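Local coordinates for protein Csc2 (Thermofilum pendens, PDB 4TXD) that probably binds RNA as a Cas7-family protein of the type I-D CRISPR system, a prokaryotic immune system, and carries a bound zinc ion, at residues R22-A26 and E252-V256; L58-A62 and E236-F241; K121-V125 and K345-R349; L262-R266 and V278-I282. One frame throughout, in Å; residues are numbered along the deposited sequence.

Contact 1: residues R22-A26 and E252-V256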
loop_
_atom_site.group_PDB
_atom_site.type_symbol
_atom_site.label_atom_id
_atom_site.label_comp_id
_atom_site.label_asym_id
_atom_site.label_seq_id
_atom_site.Cartn_x
_atom_site.Cartn_y
_atom_site.Cartn_z
ATOM N N ARG A 22 9.614 -20.209 12.744
ATOM C CA ARG A 22 8.419 -19.371 12.723
ATOM C C ARG A 22 7.718 -19.398 11.365
ATOM O O ARG A 22 8.368 -19.410 10.319
ATOM C CB ARG A 22 8.777 -17.931 13.096
ATOM C CG ARG A 22 7.579 -16.998 13.120
ATOM C CD ARG A 22 7.881 -15.708 13.855
ATOM N NE ARG A 22 6.656 -14.974 14.156
ATOM C CZ ARG A 22 5.886 -15.212 15.213
ATOM N NH1 ARG A 22 6.214 -16.168 16.074
ATOM N NH2 ARG A 22 4.785 -14.501 15.408
ATOM N N ASP A 23 6.388 -19.401 11.386
ATOM C CA ASP A 23 5.601 -19.469 10.173
ATOM C C ASP A 23 4.369 -18.561 10.204
ATOM O O ASP A 23 3.282 -19.041 10.368
ATOM C CB ASP A 23 5.186 -20.911 9.937
ATOM C CG ASP A 23 4.529 -21.120 8.607
ATOM O OD1 ASP A 23 4.146 -22.249 8.291
ATOM O OD2 ASP A 23 4.374 -20.165 7.867
ATOM N N VAL A 24 4.545 -17.257 10.037
ATOM C CA VAL A 24 3.485 -16.265 10.245
ATOM C C VAL A 24 2.226 -16.550 9.416
ATOM O O VAL A 24 1.111 -16.313 9.878
ATOM C CB VAL A 24 3.981 -14.834 9.934
ATOM C CG1 VAL A 24 2.863 -13.827 10.125
ATOM C CG2 VAL A 24 5.153 -14.469 10.826
ATOM N N LEU A 25 2.384 -17.075 8.226
ATOM C CA LEU A 25 1.223 -17.445 7.461
ATOM C C LEU A 25 0.399 -18.488 8.188
ATOM O O LEU A 25 -0.796 -18.435 8.198
ATOM C CB LEU A 25 1.610 -17.954 6.093
ATOM C CG LEU A 25 2.149 -16.960 5.081
ATOM C CD1 LEU A 25 2.227 -17.574 3.712
ATOM C CD2 LEU A 25 1.325 -15.698 5.044
ATOM N N ALA A 26 1.058 -19.461 8.784
ATOM C CA ALA A 26 0.332 -20.515 9.491
ATOM C C ALA A 26 -0.325 -19.971 10.755
ATOM O O ALA A 26 -1.409 -20.415 11.137
ATOM C CB ALA A 26 1.261 -21.665 9.832
ATOM N N GLU A 252 6.454 -14.077 0.366
ATOM C CA GLU A 252 5.853 -14.135 1.663
ATOM C C GLU A 252 6.123 -12.923 2.528
ATOM O O GLU A 252 5.202 -12.324 2.980
ATOM C CB GLU A 252 6.215 -15.437 2.376
ATOM C CG GLU A 252 5.788 -15.514 3.817
ATOM C CD GLU A 252 5.772 -16.930 4.365
ATOM O OE1 GLU A 252 5.847 -17.902 3.618
ATOM O OE2 GLU A 252 5.647 -17.061 5.568
ATOM N N PRO A 253 7.360 -12.535 2.749
ATOM C CA PRO A 253 7.541 -11.370 3.622
ATOM C C PRO A 253 7.070 -10.043 3.019
ATOM O O PRO A 253 6.732 -9.111 3.757
ATOM C CB PRO A 253 9.056 -11.333 3.865
ATOM C CG PRO A 253 9.650 -12.125 2.774
ATOM C CD PRO A 253 8.646 -13.157 2.378
ATOM N N GLU A 254 7.074 -9.946 1.697
ATOM C CA GLU A 254 6.566 -8.745 1.045
ATOM C C GLU A 254 5.053 -8.634 1.280
ATOM O O GLU A 254 4.539 -7.565 1.644
ATOM C CB GLU A 254 6.908 -8.774 -0.442
ATOM C CG GLU A 254 8.408 -8.602 -0.696
ATOM C CD GLU A 254 8.811 -8.876 -2.141
ATOM O OE1 GLU A 254 7.949 -9.244 -2.967
ATOM O OE2 GLU A 254 10.009 -8.724 -2.438
ATOM N N LEU A 255 4.359 -9.748 1.093
ATOM C CA LEU A 255 2.930 -9.807 1.343
ATOM C C LEU A 255 2.582 -9.463 2.787
ATOM O O LEU A 255 1.719 -8.624 3.044
ATOM C CB LEU A 255 2.378 -11.190 1.019
ATOM C CG LEU A 255 0.930 -11.314 1.517
ATOM C CD1 LEU A 255 -0.036 -11.057 0.390
ATOM C CD2 LEU A 255 0.674 -12.652 2.149
ATOM N N VAL A 256 3.245 -10.124 3.729
ATOM C CA VAL A 256 2.934 -9.905 5.135
ATOM C C VAL A 256 3.265 -8.486 5.553
ATOM O O VAL A 256 2.479 -7.850 6.263
ATOM C CB VAL A 256 3.671 -10.905 6.046
ATOM C CG1 VAL A 256 3.428 -10.549 7.522
ATOM C CG2 VAL A 256 3.197 -12.321 5.733
#

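Contact 2: residues L58-A62 and E236-F241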
loop_
_atom_site.group_PDB
_atom_site.type_symbol
_atom_site.label_atom_id
_atom_site.label_comp_id
_atom_site.label_asym_id
_atom_site.label_seq_id
_atom_site.Cartn_x
_atom_site.Cartn_y
_atom_site.Cartn_z
ATOM N N LEU A 58 -11.096 -2.281 5.837
ATOM C CA LEU A 58 -11.870 -1.142 6.259
ATOM C C LEU A 58 -10.968 -0.024 6.719
ATOM O O LEU A 58 -9.999 -0.256 7.354
ATOM C CB LEU A 58 -12.789 -1.512 7.416
ATOM C CG LEU A 58 -13.883 -2.522 7.174
ATOM C CD1 LEU A 58 -14.721 -2.751 8.413
ATOM C CD2 LEU A 58 -14.721 -2.152 5.979
ATOM N N VAL A 59 -11.339 1.197 6.397
ATOM C CA VAL A 59 -10.696 2.376 6.933
ATOM C C VAL A 59 -11.722 3.185 7.724
ATOM O O VAL A 59 -12.740 3.610 7.175
ATOM C CB VAL A 59 -10.105 3.266 5.821
ATOM C CG1 VAL A 59 -9.362 4.456 6.436
ATOM C CG2 VAL A 59 -9.186 2.441 4.919
ATOM N N ARG A 60 -11.477 3.391 9.010
ATOM C CA ARG A 60 -12.415 4.175 9.800
ATOM C C ARG A 60 -11.798 5.465 10.328
ATOM O O ARG A 60 -10.722 5.475 10.934
ATOM C CB ARG A 60 -12.971 3.347 10.962
ATOM C CG ARG A 60 -14.207 3.982 11.572
ATOM C CD ARG A 60 -14.764 3.183 12.714
ATOM N NE ARG A 60 -16.113 3.642 13.031
ATOM C CZ ARG A 60 -16.781 3.278 14.116
ATOM N NH1 ARG A 60 -16.211 2.460 14.985
ATOM N NH2 ARG A 60 -18.012 3.731 14.331
ATOM N N ALA A 61 -12.505 6.562 10.091
ATOM C CA ALA A 61 -12.119 7.869 10.591
ATOM C C ALA A 61 -12.262 7.964 12.123
ATOM O O ALA A 61 -13.372 7.874 12.649
ATOM C CB ALA A 61 -12.969 8.943 9.914
ATOM N N ALA A 62 -11.152 8.165 12.823
ATOM C CA ALA A 62 -11.181 8.302 14.291
ATOM C C ALA A 62 -11.680 9.692 14.690
ATOM O O ALA A 62 -12.657 9.823 15.419
ATOM C CB ALA A 62 -9.802 8.033 14.884
ATOM N N GLU A 236 -16.745 13.091 8.585
ATOM C CA GLU A 236 -17.074 13.072 10.019
ATOM C C GLU A 236 -16.545 11.826 10.716
ATOM O O GLU A 236 -16.445 10.780 10.110
ATOM C CB GLU A 236 -18.594 13.196 10.211
ATOM C CG GLU A 236 -19.079 14.596 9.869
ATOM C CD GLU A 236 -20.569 14.727 9.822
ATOM O OE1 GLU A 236 -21.265 13.691 9.855
ATOM O OE2 GLU A 236 -21.037 15.880 9.762
ATOM N N PRO A 237 -16.199 11.951 12.009
ATOM C CA PRO A 237 -15.682 10.823 12.800
ATOM C C PRO A 237 -16.608 9.620 12.693
ATOM O O PRO A 237 -17.824 9.794 12.637
ATOM C CB PRO A 237 -15.656 11.372 14.227
ATOM C CG PRO A 237 -15.470 12.867 14.047
ATOM C CD PRO A 237 -16.201 13.220 12.757
ATOM N N GLY A 238 -16.043 8.424 12.624
ATOM C CA GLY A 238 -16.836 7.206 12.554
ATOM C C GLY A 238 -17.178 6.729 11.150
ATOM O O GLY A 238 -17.585 5.589 10.975
ATOM N N THR A 239 -17.034 7.597 10.150
ATOM C CA THR A 239 -17.270 7.200 8.765
ATOM C C THR A 239 -16.390 6.015 8.419
ATOM O O THR A 239 -15.191 6.029 8.701
ATOM C CB THR A 239 -16.962 8.359 7.779
ATOM O OG1 THR A 239 -17.823 9.472 8.058
ATOM C CG2 THR A 239 -17.135 7.915 6.334
ATOM N N VAL A 240 -16.964 4.999 7.795
ATOM C CA VAL A 240 -16.137 3.875 7.367
ATOM C C VAL A 240 -16.022 3.819 5.833
ATOM O O VAL A 240 -16.994 4.061 5.117
ATOM C CB VAL A 240 -16.683 2.528 7.924
ATOM C CG1 VAL A 240 -18.083 2.214 7.362
ATOM C CG2 VAL A 240 -15.710 1.394 7.607
ATOM N N PHE A 241 -14.812 3.527 5.350
ATOM C CA PHE A 241 -14.529 3.325 3.929
ATOM C C PHE A 241 -14.212 1.867 3.649
ATOM O O PHE A 241 -13.450 1.247 4.391
ATOM C CB PHE A 241 -13.319 4.143 3.469
ATOM C CG PHE A 241 -13.476 5.640 3.608
ATOM C CD1 PHE A 241 -13.424 6.251 4.860
ATOM C CD2 PHE A 241 -13.588 6.435 2.468
ATOM C CE1 PHE A 241 -13.535 7.623 4.981
ATOM C CE2 PHE A 241 -13.690 7.803 2.561
ATOM C CZ PHE A 241 -13.665 8.412 3.828
#

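Contact 3: residues K121-V125 and K345-R349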
loop_
_atom_site.group_PDB
_atom_site.type_symbol
_atom_site.label_atom_id
_atom_site.label_comp_id
_atom_site.label_asym_id
_atom_site.label_seq_id
_atom_site.Cartn_x
_atom_site.Cartn_y
_atom_site.Cartn_z
ATOM N N LYS A 121 23.154 -4.490 12.742
ATOM C CA LYS A 121 23.472 -3.413 11.866
ATOM C C LYS A 121 24.521 -3.817 10.850
ATOM O O LYS A 121 24.395 -3.475 9.705
ATOM C CB LYS A 121 23.912 -2.180 12.606
ATOM C CG LYS A 121 24.325 -1.091 11.657
ATOM C CD LYS A 121 24.604 0.227 12.285
ATOM C CE LYS A 121 25.158 1.133 11.204
ATOM N NZ LYS A 121 24.922 2.582 11.383
ATOM N N ARG A 122 25.551 -4.529 11.281
ATOM C CA ARG A 122 26.551 -4.964 10.339
ATOM C C ARG A 122 25.906 -5.863 9.313
ATOM O O ARG A 122 26.265 -5.802 8.193
ATOM C CB ARG A 122 27.769 -5.616 10.973
ATOM C CG ARG A 122 28.933 -5.736 9.992
ATOM C CD ARG A 122 29.687 -6.991 10.244
ATOM N NE ARG A 122 30.588 -7.470 9.208
ATOM C CZ ARG A 122 31.583 -6.799 8.672
ATOM N NH1 ARG A 122 31.812 -5.550 8.995
ATOM N NH2 ARG A 122 32.335 -7.391 7.791
ATOM N N TRP A 123 24.948 -6.679 9.709
ATOM C CA TRP A 123 24.229 -7.490 8.748
ATOM C C TRP A 123 23.635 -6.630 7.656
ATOM O O TRP A 123 23.792 -6.912 6.518
ATOM C CB TRP A 123 23.141 -8.345 9.375
ATOM C CG TRP A 123 22.418 -9.188 8.403
ATOM C CD1 TRP A 123 22.694 -10.456 8.078
ATOM C CD2 TRP A 123 21.280 -8.820 7.633
ATOM N NE1 TRP A 123 21.819 -10.909 7.154
ATOM C CE2 TRP A 123 20.929 -9.917 6.869
ATOM C CE3 TRP A 123 20.514 -7.670 7.538
ATOM C CZ2 TRP A 123 19.866 -9.900 6.007
ATOM C CZ3 TRP A 123 19.446 -7.665 6.683
ATOM C CH2 TRP A 123 19.141 -8.761 5.929
ATOM N N LEU A 124 22.966 -5.565 8.034
ATOM C CA LEU A 124 22.328 -4.708 7.070
ATOM C C LEU A 124 23.332 -4.023 6.185
ATOM O O LEU A 124 23.134 -3.923 5.004
ATOM C CB LEU A 124 21.457 -3.667 7.749
ATOM C CG LEU A 124 20.646 -2.759 6.835
ATOM C CD1 LEU A 124 19.400 -3.431 6.362
ATOM C CD2 LEU A 124 20.334 -1.401 7.414
ATOM N N VAL A 125 24.399 -3.543 6.773
ATOM C CA VAL A 125 25.387 -2.836 6.019
ATOM C C VAL A 125 26.077 -3.773 5.043
ATOM O O VAL A 125 26.279 -3.423 3.926
ATOM C CB VAL A 125 26.391 -2.137 6.926
ATOM C CG1 VAL A 125 27.560 -1.607 6.153
ATOM C CG2 VAL A 125 25.727 -1.010 7.639
ATOM N N LYS A 345 13.658 -8.401 8.471
ATOM C CA LYS A 345 14.925 -8.898 7.964
ATOM C C LYS A 345 14.668 -9.669 6.674
ATOM O O LYS A 345 15.367 -9.491 5.674
ATOM C CB LYS A 345 15.624 -9.787 9.000
ATOM C CG LYS A 345 17.061 -10.163 8.626
ATOM C CD LYS A 345 17.652 -11.132 9.656
ATOM C CE LYS A 345 19.083 -11.538 9.307
ATOM N NZ LYS A 345 19.672 -12.492 10.302
ATOM N N ASP A 346 13.653 -10.519 6.693
ATOM C CA ASP A 346 13.325 -11.290 5.512
ATOM C C ASP A 346 12.771 -10.378 4.419
ATOM O O ASP A 346 12.961 -10.642 3.233
ATOM C CB ASP A 346 12.348 -12.392 5.861
ATOM C CG ASP A 346 12.925 -13.358 6.871
ATOM O OD1 ASP A 346 14.060 -13.825 6.648
ATOM O OD2 ASP A 346 12.266 -13.622 7.894
ATOM N N LEU A 347 12.122 -9.295 4.831
ATOM C CA LEU A 347 11.630 -8.296 3.890
ATOM C C LEU A 347 12.789 -7.637 3.138
ATOM O O LEU A 347 12.742 -7.454 1.920
ATOM C CB LEU A 347 10.807 -7.233 4.617
ATOM C CG LEU A 347 10.231 -6.116 3.740
ATOM C CD1 LEU A 347 9.182 -6.659 2.748
ATOM C CD2 LEU A 347 9.681 -4.954 4.604
ATOM N N TRP A 348 13.816 -7.263 3.862
ATOM C CA TRP A 348 14.994 -6.663 3.264
ATOM C C TRP A 348 15.717 -7.674 2.351
ATOM O O TRP A 348 16.070 -7.359 1.257
ATOM C CB TRP A 348 15.920 -6.114 4.329
ATOM C CG TRP A 348 15.893 -4.678 4.599
ATOM C CD1 TRP A 348 15.579 -4.100 5.759
ATOM C CD2 TRP A 348 16.257 -3.618 3.723
ATOM N NE1 TRP A 348 15.698 -2.772 5.685
ATOM C CE2 TRP A 348 16.116 -2.436 4.437
ATOM C CE3 TRP A 348 16.687 -3.551 2.401
ATOM C CZ2 TRP A 348 16.390 -1.218 3.892
ATOM C CZ3 TRP A 348 16.941 -2.354 1.874
ATOM C CH2 TRP A 348 16.795 -1.196 2.598
ATOM N N ARG A 349 15.886 -8.896 2.815
ATOM C CA ARG A 349 16.430 -9.964 1.962
ATOM C C ARG A 349 15.657 -10.084 0.648
ATOM O O ARG A 349 16.246 -10.223 -0.425
ATOM C CB ARG A 349 16.398 -11.324 2.672
ATOM C CG ARG A 349 17.477 -11.555 3.735
ATOM C CD ARG A 349 17.231 -12.871 4.495
ATOM N NE ARG A 349 17.041 -13.993 3.583
ATOM C CZ ARG A 349 15.929 -14.723 3.488
ATOM N NH1 ARG A 349 14.888 -14.481 4.270
ATOM N NH2 ARG A 349 15.861 -15.711 2.610
#

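Contact 4: residues L262-R266 and V278-I282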
loop_
_atom_site.group_PDB
_atom_site.type_symbol
_atom_site.label_atom_id
_atom_site.label_comp_id
_atom_site.label_asym_id
_atom_site.label_seq_id
_atom_site.Cartn_x
_atom_site.Cartn_y
_atom_site.Cartn_z
ATOM N N LEU A 262 -0.503 -1.649 6.019
ATOM C CA LEU A 262 -1.903 -1.235 5.939
ATOM C C LEU A 262 -2.542 -1.202 7.329
ATOM O O LEU A 262 -3.154 -0.216 7.729
ATOM C CB LEU A 262 -2.665 -2.200 5.042
ATOM C CG LEU A 262 -3.674 -1.752 3.993
ATOM C CD1 LEU A 262 -3.344 -0.398 3.419
ATOM C CD2 LEU A 262 -3.695 -2.807 2.899
ATOM N N ALA A 263 -2.377 -2.300 8.056
ATOM C CA ALA A 263 -2.991 -2.491 9.366
ATOM C C ALA A 263 -2.483 -1.502 10.403
ATOM O O ALA A 263 -3.156 -1.246 11.406
ATOM C CB ALA A 263 -2.748 -3.926 9.845
ATOM N N THR A 264 -1.303 -0.933 10.169
ATOM C CA THR A 264 -0.723 -0.017 11.143
ATOM C C THR A 264 -0.858 1.446 10.778
ATOM O O THR A 264 -0.342 2.312 11.486
ATOM C CB THR A 264 0.777 -0.318 11.387
ATOM O OG1 THR A 264 1.462 -0.442 10.135
ATOM C CG2 THR A 264 0.930 -1.617 12.183
ATOM N N LEU A 265 -1.550 1.727 9.679
ATOM C CA LEU A 265 -1.924 3.097 9.352
ATOM C C LEU A 265 -2.734 3.733 10.483
ATOM O O LEU A 265 -3.733 3.172 10.933
ATOM C CB LEU A 265 -2.748 3.142 8.060
ATOM C CG LEU A 265 -2.029 2.962 6.730
ATOM C CD1 LEU A 265 -3.040 2.833 5.608
ATOM C CD2 LEU A 265 -1.111 4.162 6.512
ATOM N N ARG A 266 -2.309 4.906 10.915
ATOM C CA ARG A 266 -3.052 5.648 11.916
ATOM C C ARG A 266 -3.053 7.139 11.586
ATOM O O ARG A 266 -4.081 7.680 11.153
ATOM C CB ARG A 266 -2.479 5.389 13.318
ATOM C CG ARG A 266 -3.252 6.094 14.405
ATOM C CD ARG A 266 -3.063 5.459 15.776
ATOM N NE ARG A 266 -4.222 5.713 16.631
ATOM C CZ ARG A 266 -4.400 6.820 17.347
ATOM N NH1 ARG A 266 -3.489 7.785 17.319
ATOM N NH2 ARG A 266 -5.490 6.963 18.092
ATOM N N VAL A 278 -6.843 7.517 11.343
ATOM C CA VAL A 278 -7.711 6.420 10.974
ATOM C C VAL A 278 -7.371 5.174 11.768
ATOM O O VAL A 278 -6.333 5.104 12.424
ATOM C CB VAL A 278 -7.621 6.068 9.465
ATOM C CG1 VAL A 278 -8.012 7.276 8.610
ATOM C CG2 VAL A 278 -6.214 5.553 9.110
ATOM N N ARG A 279 -8.272 4.207 11.696
ATOM C CA ARG A 279 -7.991 2.839 12.080
ATOM C C ARG A 279 -8.335 1.946 10.895
ATOM O O ARG A 279 -9.428 2.022 10.319
ATOM C CB ARG A 279 -8.777 2.422 13.329
ATOM C CG ARG A 279 -8.467 0.997 13.756
ATOM C CD ARG A 279 -9.128 0.609 15.074
ATOM N NE ARG A 279 -8.834 -0.785 15.408
ATOM C CZ ARG A 279 -9.700 -1.788 15.288
ATOM N NH1 ARG A 279 -10.937 -1.556 14.866
ATOM N NH2 ARG A 279 -9.334 -3.024 15.606
ATOM N N VAL A 280 -7.377 1.116 10.511
ATOM C CA VAL A 280 -7.547 0.233 9.377
ATOM C C VAL A 280 -7.639 -1.185 9.869
ATOM O O VAL A 280 -6.875 -1.584 10.747
ATOM C CB VAL A 280 -6.367 0.356 8.370
ATOM C CG1 VAL A 280 -6.544 -0.620 7.213
ATOM C CG2 VAL A 280 -6.231 1.809 7.863
ATOM N N GLU A 281 -8.571 -1.949 9.324
ATOM C CA GLU A 281 -8.678 -3.368 9.652
ATOM C C GLU A 281 -8.695 -4.222 8.400
ATOM O O GLU A 281 -9.505 -3.991 7.503
ATOM C CB GLU A 281 -9.947 -3.654 10.448
ATOM C CG GLU A 281 -10.166 -2.773 11.641
ATOM C CD GLU A 281 -11.588 -2.893 12.135
ATOM O OE1 GLU A 281 -12.431 -2.054 11.743
ATOM O OE2 GLU A 281 -11.861 -3.848 12.891
ATOM N N ILE A 282 -7.812 -5.219 8.343
ATOM C CA ILE A 282 -7.853 -6.196 7.253
ATOM C C ILE A 282 -8.967 -7.195 7.564
ATOM O O ILE A 282 -9.014 -7.743 8.668
ATOM C CB ILE A 282 -6.507 -6.959 7.084
ATOM C CG1 ILE A 282 -5.316 -5.992 7.108
ATOM C CG2 ILE A 282 -6.535 -7.836 5.831
ATOM C CD1 ILE A 282 -5.261 -5.048 5.919
HETATM O O HOH W 1 -4.777 1.051 11.831
HETATM O O HOH W 2 -5.159 -2.195 12.750
HETATM O O HOH W 3 -6.169 4.666 15.285
#

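Contact 1: residues R22-A26 and E252-V256
Mostly apolar packing, with a glutamate carboxylate laid against a leucine, joins a short N-terminal helix, 24-27, to the start of helix 252-263 in this buried contact, where Leu25 meets the side chain of Glu252 and the branch of Val256. Leu25 and Glu252 come from opposite directions and overlap along their lengths: Leu25 CD1 lies 3.6 Å from Glu252 OE1, and Leu25 CG lies 3.5 Å from Glu252 OE2. The glutamate reaches this far because its CG is anti to the backbone N (chi1 172°) and the chain runs extended to the carboxylate. The other leucine methyl, CD2, packs on Val256 CG2 at 3.9 Å and more loosely on Leu255 CD2. Val24 adds a further apolar touch, its CG1 4.2 Å from Val256 CG1. Asp23, at the N-cap position of the short helix, holds OD2 4.1 Å from Glu252 OE2. Arg34 forms salt bridges with Asp23 OD2 and Glu252 OE1 and probably offsets the repulsion of the two carboxylates. Leu37 flanks Leu25 and Glu252 from a loop. Pro253 and Glu254, which take no part in the contact with 22-26, meet helix 343-365 at Leu343, Asp346 and Leu347, and Val256 lies against both neighbouring helices.

Contact 2: residues L58-A62 and E236-F241
Arg60 and Gly238 meet because the arginine side chain is stretched out: CG is anti to the backbone N (chi1 -165°) and the chain stays extended to NE. That carries NE to Gly238 O at 3.2 Å, in a straight bond (178°) that lies in the guanidinium plane but is tilted from the carbonyl plane. In Phe241 the ring carbon CG is anti to the carbonyl carbon (chi1 -62°), which brings the ring edge, at CD1, to within 3.6 Å of Val59 O. The backbones form an antiparallel ladder between strands 52-61 and 240-247, neighbours in the central antiparallel sheet of this RRM-containing Cas7 protein. Val59 and Phe241 are a hydrogen-bonded pair, bonded both ways, with Phe241 N 2.8 Å from Val59 O; Arg60 and Val240 follow as a non-hydrogen-bonded pair. Beyond it the ladder runs on into the type II turn Glu236-Thr239: Ala61 N donates to Thr239 O, and Gly238 N reaches Ala61 O at 2.7 Å. Gly238 takes a positive phi, as expected for the third residue of a type II turn. Thr239 N and OG1 both donate to Glu236 O from the same face, OG1 at 2.8 Å, pinning the turn. Leu58 CD2 packs on Val240 CG2 at 4.0 Å, on the side lined by helix 307-321, where Tyr307 also makes a cation-pi contact with Arg60.

Contact 3: residues K121-V125 and K345-R349
Lys345 lies along one face of the Trp123 indole, and its side chain can be traced across it. From CB the chain leaves with CG anti to the backbone N and stays extended to its tip. CG lies over the six-membered part, 3.7 Å from Trp123 CH2. CE comes over the five-membered ring, 3.6 Å from its centroid, and makes a CH-pi contact; it is also 3.5 Å from Trp123 CE2. NZ ends 4.3 Å from the same five-membered centroid, 19° off the ring normal, in a cation-pi interaction, and is also hydrogen-bonded to Asn341 OD1. Arg349, one turn later, meets the edge of the indole instead: its CG lies in the ring plane, 3.7 Å from Trp123 CZ2. The segments 121-125 and 345-349, on helices 118-134 and 343-365, run nearly parallel (14°), their axes 11.9 Å apart, a separation bridged by large side chains. A second aromatic contact works in the reverse sense, since here the first helix supplies the methyl: Leu124 CD1 sits over the face of Trp348, 3.8 Å from its five-membered centroid and 8° off the normal. Trp348 belongs to the surroundings of the zinc ion, its side chain about 6 Å from the metal at nearest atoms and touching Cys168, one of the four ligands with Cys146, Asp165 and Cys171. Trp144 packs edge-to-face with Trp348.

Contact 4: residues L262-R266 and V278-I282
Val280 points its side chain at the end of helix 252-263, where the chain leaves the helix and returns, after two short strands (267-268 and 274-275), as strand 277-288 of the central antiparallel sheet. Its CB lies 3.3 Å from Leu262 O, and its CG2 packs at 3.7 Å on Leu265 CB, the two side chains meeting at a slant. Leu262 and Ile282 cross at about a right angle, with Ile282 CD1 placed 4.0 Å from Leu262 CB. The helix end and loop thus rest on one face of the strand through Leu262, Ala263 and Leu265, while Arg279 and Glu281 leave from the other. Helix 94-115 backs Leu262 and Leu265 through Thr101, and helix 328-334 lies against Ala263. Directly, the backbones join where Val278 N donates to Arg266 O at 2.8 Å. Between the turn and the strand, water replaces the direct links: one lies close to Ala263 O, Leu265 O and Val280 N, accepting from Val280 N at 2.9 Å, and another spans Ala263 O and Val280 O. Further out, a third water gives a hydrogen bond to Val278 O, 2.9 Å away, and takes a weak one from Arg266 NE.

How the contacts relate
Contacts 1 and 4 are buried, and use the two ends of helix 252-263: contact 1 packs its start on the N-terminal helix, contact 4 its end on strand 277-288. Contacts 2 and 3 are partly buried. Contacts 2 and 4 meet in the central sheet, since strand 52-61 lies between strands 240-247 and 277-288, with Arg60 N probably bonded to Arg279 O. Contact 3, near the zinc ion, lies across the chain's centre from contact 2 and touches contact 1 where Leu347 packs on Pro253 and Glu254. The chemistry follows: backbone ladder in contact 2, water-bridged packing of a helix end on a strand in contact 4, aliphatic packing beside two neighbouring carboxylates that share Arg34 in contact 1, and methyl or cation over indole in contact 3.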